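Local structure of TsrE (Streptomyces laurentii, 7CWW) at residues 94-99 against 250-255; 6-11 against 88-93. The protein probably acts as a cyclase in the biosynthesis of a thiopeptide antibiotic. One frame throughout, in Å; residues are numbered along the deposited sequence.

Overall arrangement
Starting from the N terminus, contact 2 comes first: strand 5-11 is met by the loop that follows helix 84-87, so residues 88-93 return to it after the chain has run through helix 15-35, the other two strands of the sheet and helices 65-78 and 84-87. The same loop runs straight on into residues 94-99, where contact 1 opens, and it is joined by residues 250-255 after a largely helical excursion. Contacts 1 and 2 are therefore in series, neither nested nor crossed, and the centres of contact 1 and contact 2 are about 19 Å apart. Together they tie one connecting loop to the edge of the three-stranded sheet and to the loop after helix 224-245.

Contact 1: residues 94-99 against 250-255; sequences NHEHDW and YLYATP
The indole of Trp99 lies against the backbone of 250-255, with one face offset over the carbonyl carbon of Tyr252 and the amide nitrogen of Ala253. Its six-membered ring also meets side chains: CZ2 of Trp99 comes within 3.8 Å of CB of Ala253, and CE3 touches CB of Leu251. The Tyr252 ring has water 2 over the rim of one face, while the Glu96 carboxylate carbon and Thr254 OG1 lie at its edge, in plane. The Glu96 carboxylate stands 85° to this ring, and the Tyr252 hydroxyl donates to OE2 of Glu96 in a very short bond of 2.5 Å. The Glu96 chain, extended beyond CG, brings the carboxylate out to that hydroxyl.

One bond joins backbone to backbone: Trp99 N donates to O of Tyr252 at 2.8 Å, and the same oxygen receives a CA-H contact from Asp98. A second bond runs from backbone to side chain, the Thr254 N-H reaching Asp98 OD1 at 3.1 Å from well above the carboxylate plane. Water 1 adds a bridge, hydrogen-bonded to that OD1, to Glu96 O and to Thr254 OG1.

This is a surface junction of two irregular loops, one before helix 106-127 and the other after helix 224-245. The Trp99 side chain is about 4 Å from the bound polyether at its nearest atoms. Helix 308-326 packs against the junction: its Arg314 touches both Trp99 and Leu251, and its Trp322 meets His97 edge-to-face.

Contact 2: residues 6-11 against 88-93; sequences QKDLTV and FTYQPY
Asp8 and Tyr90 meet in a hydrogen bond between strand 6-11 and residues 88-93. The Tyr90 hydroxyl donates to OD2 of Asp8; at 2.3 Å the modelled separation is too short to trust in detail. The Asp8 side chain leaves the strand toward the loop, and with CG anti to the backbone N (chi1 -179°) it continues out to Tyr90. There the carboxylate meets the phenol at the edge of its ring, with the two planes 78° apart. OD2 also lies 3.1 Å from CB of Tyr93, a close approach to an apolar atom.

Less sharply defined polar contacts surround Thr10. Its OG1, set between the backbone N and the carbonyl carbon by chi1 of 59°, is 3.1 Å from O of Thr89 and 3.3 Å from N of Gln91. One water links the two backbones more clearly: water 3 accepts from Thr10 N at 3.1 Å and donates to Phe88 O at 2.9 Å.

Apolar packing gathers round Phe88, the residue at which the chain leaves helix 84-87. Its CD1 is 4.0 Å from CD1 of Leu9, and its CE1 lies equally far from CG1 of Val11, whose side chain runs beside it in the same direction. The carbonyl oxygen of Thr10 sits at the ring edge, near its plane. Leu9 and Val11 continue this packing against helix 65-78.

The loop thus runs beside an outer strand of the antiparallel sheet through side chains and a water. Arg56 of strand 52-61 forms a salt bridge with OD2 of Asp8 and a hydrogen bond with O of Gln91, so one guanidinium serves both segments. Its positive charge would be expected to favour an ionised Asp8, whose OD2 is then shared between guanidinium and phenol.

Contact 1: residues 94-99 against 250-255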
ATOM      1  N   ASN A  94      17.276  -0.194  -0.140  1.00 27.91           N
ATOM      2  CA  ASN A  94      17.109  -0.077   1.305  1.00 32.55           C
ATOM      3  C   ASN A  94      16.735  -1.453   1.849  1.00 33.94           C
ATOM      4  O   ASN A  94      15.650  -1.968   1.561  1.00 30.54           O
ATOM      5  CB  ASN A  94      16.043   0.966   1.642  1.00 33.63           C
ATOM      6  CG  ASN A  94      15.953   1.271   3.132  1.00 32.77           C
ATOM      7  OD1 ASN A  94      16.440   0.514   3.974  1.00 32.45           O
ATOM      8  ND2 ASN A  94      15.340   2.398   3.460  1.00 34.11           N
ATOM      9  N   HIS A  95      17.634  -2.048   2.635  1.00 30.38           N
ATOM     10  CA  HIS A  95      17.399  -3.354   3.237  1.00 29.33           C
ATOM     11  C   HIS A  95      16.557  -3.269   4.505  1.00 31.91           C
ATOM     12  O   HIS A  95      16.270  -4.305   5.115  1.00 31.21           O
ATOM     13  CB  HIS A  95      18.732  -4.039   3.570  1.00 34.04           C
ATOM     14  CG  HIS A  95      19.575  -4.352   2.373  1.00 33.01           C
ATOM     15  ND1 HIS A  95      20.276  -3.386   1.681  1.00 39.33           N
ATOM     16  CD2 HIS A  95      19.844  -5.526   1.754  1.00 37.15           C
ATOM     17  CE1 HIS A  95      20.936  -3.952   0.684  1.00 36.44           C
ATOM     18  NE2 HIS A  95      20.692  -5.248   0.707  1.00 39.56           N
ATOM     19  N   GLU A  96      16.186  -2.065   4.928  1.00 26.93           N
ATOM     20  CA  GLU A  96      15.560  -1.838   6.225  1.00 31.87           C
ATOM     21  C   GLU A  96      14.491  -0.760   6.040  1.00 32.31           C
ATOM     22  O   GLU A  96      14.498   0.279   6.693  1.00 31.23           O
ATOM     23  CB  GLU A  96      16.614  -1.446   7.272  1.00 29.28           C
ATOM     24  CG  GLU A  96      16.152  -1.577   8.724  1.00 32.00           C
ATOM     25  CD  GLU A  96      17.204  -1.133   9.738  1.00 40.79           C
ATOM     26  OE1 GLU A  96      18.132  -0.385   9.358  1.00 38.27           O
ATOM     27  OE2 GLU A  96      17.104  -1.524  10.921  1.00 34.21           O
ATOM     28  N   HIS A  97      13.564  -1.006   5.110  1.00 26.02           N
ATOM     29  CA  HIS A  97      12.534  -0.017   4.810  1.00 32.94           C
ATOM     30  C   HIS A  97      11.694   0.267   6.047  1.00 33.44           C
ATOM     31  O   HIS A  97      11.395  -0.634   6.840  1.00 27.01           O
ATOM     32  CB  HIS A  97      11.635  -0.496   3.655  1.00 28.54           C
ATOM     33  CG  HIS A  97      12.100  -0.036   2.305  1.00 32.20           C
ATOM     34  ND1 HIS A  97      12.221   1.302   1.967  1.00 27.95           N
ATOM     35  CD2 HIS A  97      12.497  -0.737   1.216  1.00 28.40           C
ATOM     36  CE1 HIS A  97      12.668   1.400   0.727  1.00 31.62           C
ATOM     37  NE2 HIS A  97      12.838   0.178   0.245  1.00 33.20           N
ATOM     38  N   ASP A  98      11.313   1.531   6.210  1.00 29.49           N
ATOM     39  CA  ASP A  98      10.504   1.914   7.357  1.00 28.86           C
ATOM     40  C   ASP A  98       9.210   1.113   7.381  1.00 27.96           C
ATOM     41  O   ASP A  98       8.555   0.925   6.352  1.00 29.27           O
ATOM     42  CB  ASP A  98      10.178   3.404   7.319  1.00 28.80           C
ATOM     43  CG  ASP A  98      11.416   4.286   7.456  1.00 36.98           C
ATOM     44  OD1 ASP A  98      12.491   3.800   7.867  1.00 31.97           O
ATOM     45  OD2 ASP A  98      11.300   5.486   7.165  1.00 37.09           O
ATOM     46  N   TRP A  99       8.850   0.629   8.568  1.00 28.54           N
ATOM     47  CA  TRP A  99       7.551   0.013   8.817  1.00 30.47           C
ATOM     48  C   TRP A  99       7.356  -1.290   8.060  1.00 27.86           C
ATOM     49  O   TRP A  99       6.218  -1.725   7.857  1.00 25.87           O
ATOM     50  CB  TRP A  99       6.405   0.979   8.487  1.00 28.31           C
ATOM     51  CG  TRP A  99       6.645   2.377   8.994  1.00 29.62           C
ATOM     52  CD1 TRP A  99       6.874   3.498   8.243  1.00 36.29           C
ATOM     53  CD2 TRP A  99       6.690   2.794  10.360  1.00 34.49           C
ATOM     54  NE1 TRP A  99       7.057   4.585   9.062  1.00 35.55           N
ATOM     55  CE2 TRP A  99       6.943   4.181  10.367  1.00 35.28           C
ATOM     56  CE3 TRP A  99       6.518   2.133  11.584  1.00 40.71           C
ATOM     57  CZ2 TRP A  99       7.037   4.914  11.543  1.00 35.71           C
ATOM     58  CZ3 TRP A  99       6.618   2.865  12.753  1.00 39.37           C
ATOM     59  CH2 TRP A  99       6.878   4.239  12.724  1.00 43.21           C
ATOM     60  N   TYR A 250       9.622  -6.055  13.966  1.00 30.98           N
ATOM     61  CA  TYR A 250       9.432  -4.800  14.688  1.00 33.47           C
ATOM     62  C   TYR A 250       9.052  -3.726  13.680  1.00 33.61           C
ATOM     63  O   TYR A 250       9.530  -3.743  12.543  1.00 30.97           O
ATOM     64  CB  TYR A 250      10.697  -4.399  15.466  1.00 30.49           C
ATOM     65  CG  TYR A 250      11.037  -5.415  16.519  1.00 35.24           C
ATOM     66  CD1 TYR A 250      10.452  -5.355  17.782  1.00 34.98           C
ATOM     67  CD2 TYR A 250      11.894  -6.473  16.234  1.00 36.52           C
ATOM     68  CE1 TYR A 250      10.723  -6.320  18.739  1.00 38.96           C
ATOM     69  CE2 TYR A 250      12.179  -7.438  17.185  1.00 34.07           C
ATOM     70  CZ  TYR A 250      11.586  -7.357  18.437  1.00 36.79           C
ATOM     71  OH  TYR A 250      11.846  -8.320  19.383  1.00 36.49           O
ATOM     72  N   LEU A 251       8.172  -2.812  14.081  1.00 31.51           N
ATOM     73  CA  LEU A 251       7.712  -1.737  13.205  1.00 31.97           C
ATOM     74  C   LEU A 251       8.380  -0.446  13.654  1.00 35.76           C
ATOM     75  O   LEU A 251       8.109   0.052  14.751  1.00 31.14           O
ATOM     76  CB  LEU A 251       6.185  -1.625  13.233  1.00 33.83           C
ATOM     77  CG  LEU A 251       5.411  -2.803  12.617  1.00 32.44           C
ATOM     78  CD1 LEU A 251       3.880  -2.555  12.594  1.00 29.30           C
ATOM     79  CD2 LEU A 251       5.917  -3.139  11.192  1.00 28.18           C
ATOM     80  N   TYR A 252       9.275   0.081  12.820  1.00 34.75           N
ATOM     81  CA  TYR A 252      10.001   1.292  13.168  1.00 31.99           C
ATOM     82  C   TYR A 252      10.438   2.012  11.899  1.00 35.64           C
ATOM     83  O   TYR A 252      10.402   1.458  10.797  1.00 31.82           O
ATOM     84  CB  TYR A 252      11.208   0.974  14.057  1.00 32.24           C
ATOM     85  CG  TYR A 252      12.231   0.040  13.438  1.00 31.70           C
ATOM     86  CD1 TYR A 252      12.100  -1.339  13.564  1.00 34.50           C
ATOM     87  CD2 TYR A 252      13.337   0.538  12.747  1.00 32.29           C
ATOM     88  CE1 TYR A 252      13.037  -2.208  13.014  1.00 30.30           C
ATOM     89  CE2 TYR A 252      14.292  -0.324  12.193  1.00 31.90           C
ATOM     90  CZ  TYR A 252      14.127  -1.698  12.332  1.00 32.77           C
ATOM     91  OH  TYR A 252      15.047  -2.562  11.789  1.00 31.05           O
ATOM     92  N   ALA A 253      10.868   3.259  12.082  1.00 33.57           N
ATOM     93  CA  ALA A 253      11.502   4.065  11.059  1.00 34.49           C
ATOM     94  C   ALA A 253      12.930   4.354  11.497  1.00 35.08           C
ATOM     95  O   ALA A 253      13.271   4.292  12.682  1.00 41.13           O
ATOM     96  CB  ALA A 253      10.751   5.381  10.811  1.00 38.95           C
ATOM     97  N   THR A 254      13.787   4.632  10.527  1.00 38.16           N
ATOM     98  CA  THR A 254      15.193   4.860  10.819  1.00 47.19           C
ATOM     99  C   THR A 254      15.564   6.204  10.217  1.00 48.83           C
ATOM    100  O   THR A 254      15.420   6.387   8.989  1.00 49.85           O
ATOM    101  CB  THR A 254      16.086   3.743  10.262  1.00 43.62           C
ATOM    102  OG1 THR A 254      15.792   2.504  10.923  1.00 38.05           O
ATOM    103  CG2 THR A 254      17.562   4.084  10.490  1.00 45.02           C
ATOM    104  N   PRO A 255      16.036   7.163  11.013  1.00 56.11           N
ATOM    105  CA  PRO A 255      16.567   8.399  10.422  1.00 55.78           C
ATOM    106  C   PRO A 255      17.794   8.090   9.576  1.00 72.81           C
ATOM    107  O   PRO A 255      18.624   7.252   9.936  1.00 86.83           O
ATOM    108  CB  PRO A 255      16.907   9.273  11.641  1.00 41.82           C
ATOM    109  CG  PRO A 255      16.314   8.567  12.839  1.00 40.90           C
ATOM    110  CD  PRO A 255      16.249   7.114  12.467  1.00 48.16           C
TER
HETATM  111  O   HOH W   1      13.836   1.700   8.939  1.00 29.30           O
HETATM  112  O   HOH W   2      12.393  -1.008   9.530  1.00 30.74           O

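Contact 2: residues 6-11 against 88-93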
ATOM      1  N   GLN A   6      23.393 -11.381  -5.712  1.00 53.85           N
ATOM      2  CA  GLN A   6      22.329 -10.389  -5.656  1.00 48.51           C
ATOM      3  C   GLN A   6      22.628  -9.253  -6.633  1.00 40.88           C
ATOM      4  O   GLN A   6      23.713  -8.668  -6.585  1.00 45.90           O
ATOM      5  CB  GLN A   6      22.210  -9.866  -4.228  1.00 55.86           C
ATOM      6  CG  GLN A   6      20.935  -9.136  -3.931  1.00 58.13           C
ATOM      7  CD  GLN A   6      19.716  -9.865  -4.438  1.00 57.94           C
ATOM      8  OE1 GLN A   6      19.074  -9.415  -5.385  1.00 57.93           O
ATOM      9  NE2 GLN A   6      19.379 -10.988  -3.804  1.00 52.78           N
ATOM     10  N   LYS A   7      21.695  -8.962  -7.539  1.00 30.81           N
ATOM     11  CA  LYS A   7      21.832  -7.843  -8.464  1.00 29.71           C
ATOM     12  C   LYS A   7      20.733  -6.824  -8.203  1.00 32.48           C
ATOM     13  O   LYS A   7      19.658  -7.165  -7.710  1.00 34.51           O
ATOM     14  CB  LYS A   7      21.771  -8.300  -9.939  1.00 31.12           C
ATOM     15  CG  LYS A   7      22.564  -9.555 -10.243  1.00 37.74           C
ATOM     16  CD  LYS A   7      24.065  -9.308 -10.180  1.00 42.74           C
ATOM     17  CE  LYS A   7      24.820 -10.590 -10.512  1.00 47.10           C
ATOM     18  NZ  LYS A   7      26.283 -10.362 -10.634  1.00 53.25           N
ATOM     19  N   ASP A   8      21.003  -5.570  -8.567  1.00 31.69           N
ATOM     20  CA  ASP A   8      20.120  -4.442  -8.271  1.00 31.67           C
ATOM     21  C   ASP A   8      20.387  -3.364  -9.311  1.00 38.22           C
ATOM     22  O   ASP A   8      21.501  -2.837  -9.386  1.00 39.49           O
ATOM     23  CB  ASP A   8      20.360  -3.915  -6.838  1.00 31.16           C
ATOM     24  CG  ASP A   8      19.446  -2.735  -6.461  1.00 42.20           C
ATOM     25  OD1 ASP A   8      18.421  -2.506  -7.113  1.00 46.82           O
ATOM     26  OD2 ASP A   8      19.759  -2.029  -5.484  1.00 54.08           O
ATOM     27  N   LEU A   9      19.377  -3.045 -10.117  1.00 30.02           N
ATOM     28  CA  LEU A   9      19.523  -2.105 -11.223  1.00 33.75           C
ATOM     29  C   LEU A   9      18.440  -1.052 -11.082  1.00 32.04           C
ATOM     30  O   LEU A   9      17.278  -1.400 -10.865  1.00 25.62           O
ATOM     31  CB  LEU A   9      19.394  -2.834 -12.579  1.00 36.28           C
ATOM     32  CG  LEU A   9      19.148  -1.996 -13.830  1.00 38.00           C
ATOM     33  CD1 LEU A   9      20.290  -0.992 -13.978  1.00 37.49           C
ATOM     34  CD2 LEU A   9      19.065  -2.873 -15.071  1.00 43.06           C
ATOM     35  N   THR A  10      18.805   0.225 -11.193  1.00 29.70           N
ATOM     36  CA  THR A  10      17.822   1.299 -11.115  1.00 30.33           C
ATOM     37  C   THR A  10      17.846   2.092 -12.416  1.00 32.11           C
ATOM     38  O   THR A  10      18.916   2.371 -12.972  1.00 33.12           O
ATOM     39  CB  THR A  10      18.044   2.229  -9.891  1.00 27.61           C
ATOM     40  OG1 THR A  10      19.338   2.832  -9.936  1.00 29.51           O
ATOM     41  CG2 THR A  10      17.897   1.438  -8.556  1.00 26.98           C
ATOM     42  N   VAL A  11      16.656   2.412 -12.917  1.00 26.91           N
ATOM     43  CA  VAL A  11      16.488   3.076 -14.200  1.00 28.40           C
ATOM     44  C   VAL A  11      15.663   4.327 -13.966  1.00 31.79           C
ATOM     45  O   VAL A  11      14.453   4.236 -13.707  1.00 26.51           O
ATOM     46  CB  VAL A  11      15.814   2.176 -15.236  1.00 38.44           C
ATOM     47  CG1 VAL A  11      15.985   2.799 -16.640  1.00 28.92           C
ATOM     48  CG2 VAL A  11      16.384   0.752 -15.138  1.00 35.83           C
ATOM     49  N   PHE A  88      21.149   5.516 -15.402  1.00 24.93           N
ATOM     50  CA  PHE A  88      21.534   4.386 -14.572  1.00 26.17           C
ATOM     51  C   PHE A  88      22.215   4.783 -13.265  1.00 34.72           C
ATOM     52  O   PHE A  88      22.713   3.896 -12.565  1.00 36.47           O
ATOM     53  CB  PHE A  88      22.419   3.430 -15.377  1.00 28.44           C
ATOM     54  CG  PHE A  88      21.691   2.774 -16.522  1.00 34.13           C
ATOM     55  CD1 PHE A  88      20.441   2.204 -16.327  1.00 33.16           C
ATOM     56  CD2 PHE A  88      22.234   2.770 -17.798  1.00 35.75           C
ATOM     57  CE1 PHE A  88      19.752   1.608 -17.375  1.00 34.36           C
ATOM     58  CE2 PHE A  88      21.553   2.183 -18.849  1.00 35.84           C
ATOM     59  CZ  PHE A  88      20.310   1.601 -18.639  1.00 34.71           C
ATOM     60  N   THR A  89      22.237   6.078 -12.907  1.00 33.21           N
ATOM     61  CA  THR A  89      22.763   6.500 -11.610  1.00 30.05           C
ATOM     62  C   THR A  89      22.248   5.567 -10.523  1.00 31.60           C
ATOM     63  O   THR A  89      21.037   5.349 -10.401  1.00 29.20           O
ATOM     64  CB  THR A  89      22.342   7.940 -11.285  1.00 29.87           C
ATOM     65  OG1 THR A  89      22.799   8.846 -12.302  1.00 33.30           O
ATOM     66  CG2 THR A  89      22.936   8.355  -9.940  1.00 31.20           C
ATOM     67  N   TYR A  90      23.157   4.976  -9.747  1.00 33.23           N
ATOM     68  CA  TYR A  90      22.730   3.912  -8.845  1.00 31.26           C
ATOM     69  C   TYR A  90      22.105   4.491  -7.581  1.00 26.95           C
ATOM     70  O   TYR A  90      22.698   5.336  -6.909  1.00 31.51           O
ATOM     71  CB  TYR A  90      23.881   2.969  -8.478  1.00 41.29           C
ATOM     72  CG  TYR A  90      23.382   1.828  -7.602  1.00 44.69           C
ATOM     73  CD1 TYR A  90      22.291   1.045  -8.001  1.00 50.55           C
ATOM     74  CD2 TYR A  90      23.960   1.564  -6.363  1.00 44.00           C
ATOM     75  CE1 TYR A  90      21.803   0.005  -7.195  1.00 54.71           C
ATOM     76  CE2 TYR A  90      23.484   0.534  -5.550  1.00 46.20           C
ATOM     77  CZ  TYR A  90      22.405  -0.242  -5.969  1.00 58.51           C
ATOM     78  OH  TYR A  90      21.932  -1.259  -5.158  1.00 60.31           O
ATOM     79  N   GLN A  91      20.888   4.051  -7.280  1.00 26.81           N
ATOM     80  CA  GLN A  91      20.178   4.447  -6.071  1.00 26.07           C
ATOM     81  C   GLN A  91      20.094   3.225  -5.164  1.00 31.01           C
ATOM     82  O   GLN A  91      19.390   2.260  -5.499  1.00 32.97           O
ATOM     83  CB  GLN A  91      18.782   4.968  -6.414  1.00 27.75           C
ATOM     84  CG  GLN A  91      18.809   6.215  -7.316  1.00 31.44           C
ATOM     85  CD  GLN A  91      19.458   7.397  -6.624  1.00 31.56           C
ATOM     86  OE1 GLN A  91      19.531   7.441  -5.396  1.00 34.23           O
ATOM     87  NE2 GLN A  91      19.922   8.367  -7.400  1.00 34.14           N
ATOM     88  N   PRO A  92      20.803   3.210  -4.041  1.00 29.39           N
ATOM     89  CA  PRO A  92      21.010   1.951  -3.309  1.00 30.62           C
ATOM     90  C   PRO A  92      19.740   1.406  -2.691  1.00 29.45           C
ATOM     91  O   PRO A  92      18.931   2.129  -2.103  1.00 31.46           O
ATOM     92  CB  PRO A  92      22.025   2.335  -2.228  1.00 36.77           C
ATOM     93  CG  PRO A  92      22.784   3.481  -2.848  1.00 43.57           C
ATOM     94  CD  PRO A  92      21.729   4.265  -3.594  1.00 35.69           C
ATOM     95  N   TYR A  93      19.587   0.098  -2.822  1.00 28.25           N
ATOM     96  CA  TYR A  93      18.469  -0.595  -2.216  1.00 34.42           C
ATOM     97  C   TYR A  93      18.463  -0.422  -0.702  1.00 30.63           C
ATOM     98  O   TYR A  93      19.501  -0.512  -0.049  1.00 31.86           O
ATOM     99  CB  TYR A  93      18.565  -2.065  -2.579  1.00 31.81           C
ATOM    100  CG  TYR A  93      17.438  -2.924  -2.085  1.00 25.36           C
ATOM    101  CD1 TYR A  93      16.123  -2.704  -2.501  1.00 28.93           C
ATOM    102  CD2 TYR A  93      17.693  -3.995  -1.234  1.00 27.40           C
ATOM    103  CE1 TYR A  93      15.082  -3.532  -2.065  1.00 28.23           C
ATOM    104  CE2 TYR A  93      16.657  -4.833  -0.798  1.00 28.83           C
ATOM    105  CZ  TYR A  93      15.360  -4.589  -1.219  1.00 31.92           C
ATOM    106  OH  TYR A  93      14.344  -5.419  -0.786  1.00 31.25           O
TER
HETATM  107  O   HOH W   3      21.607   1.280 -11.819  1.00 38.58           O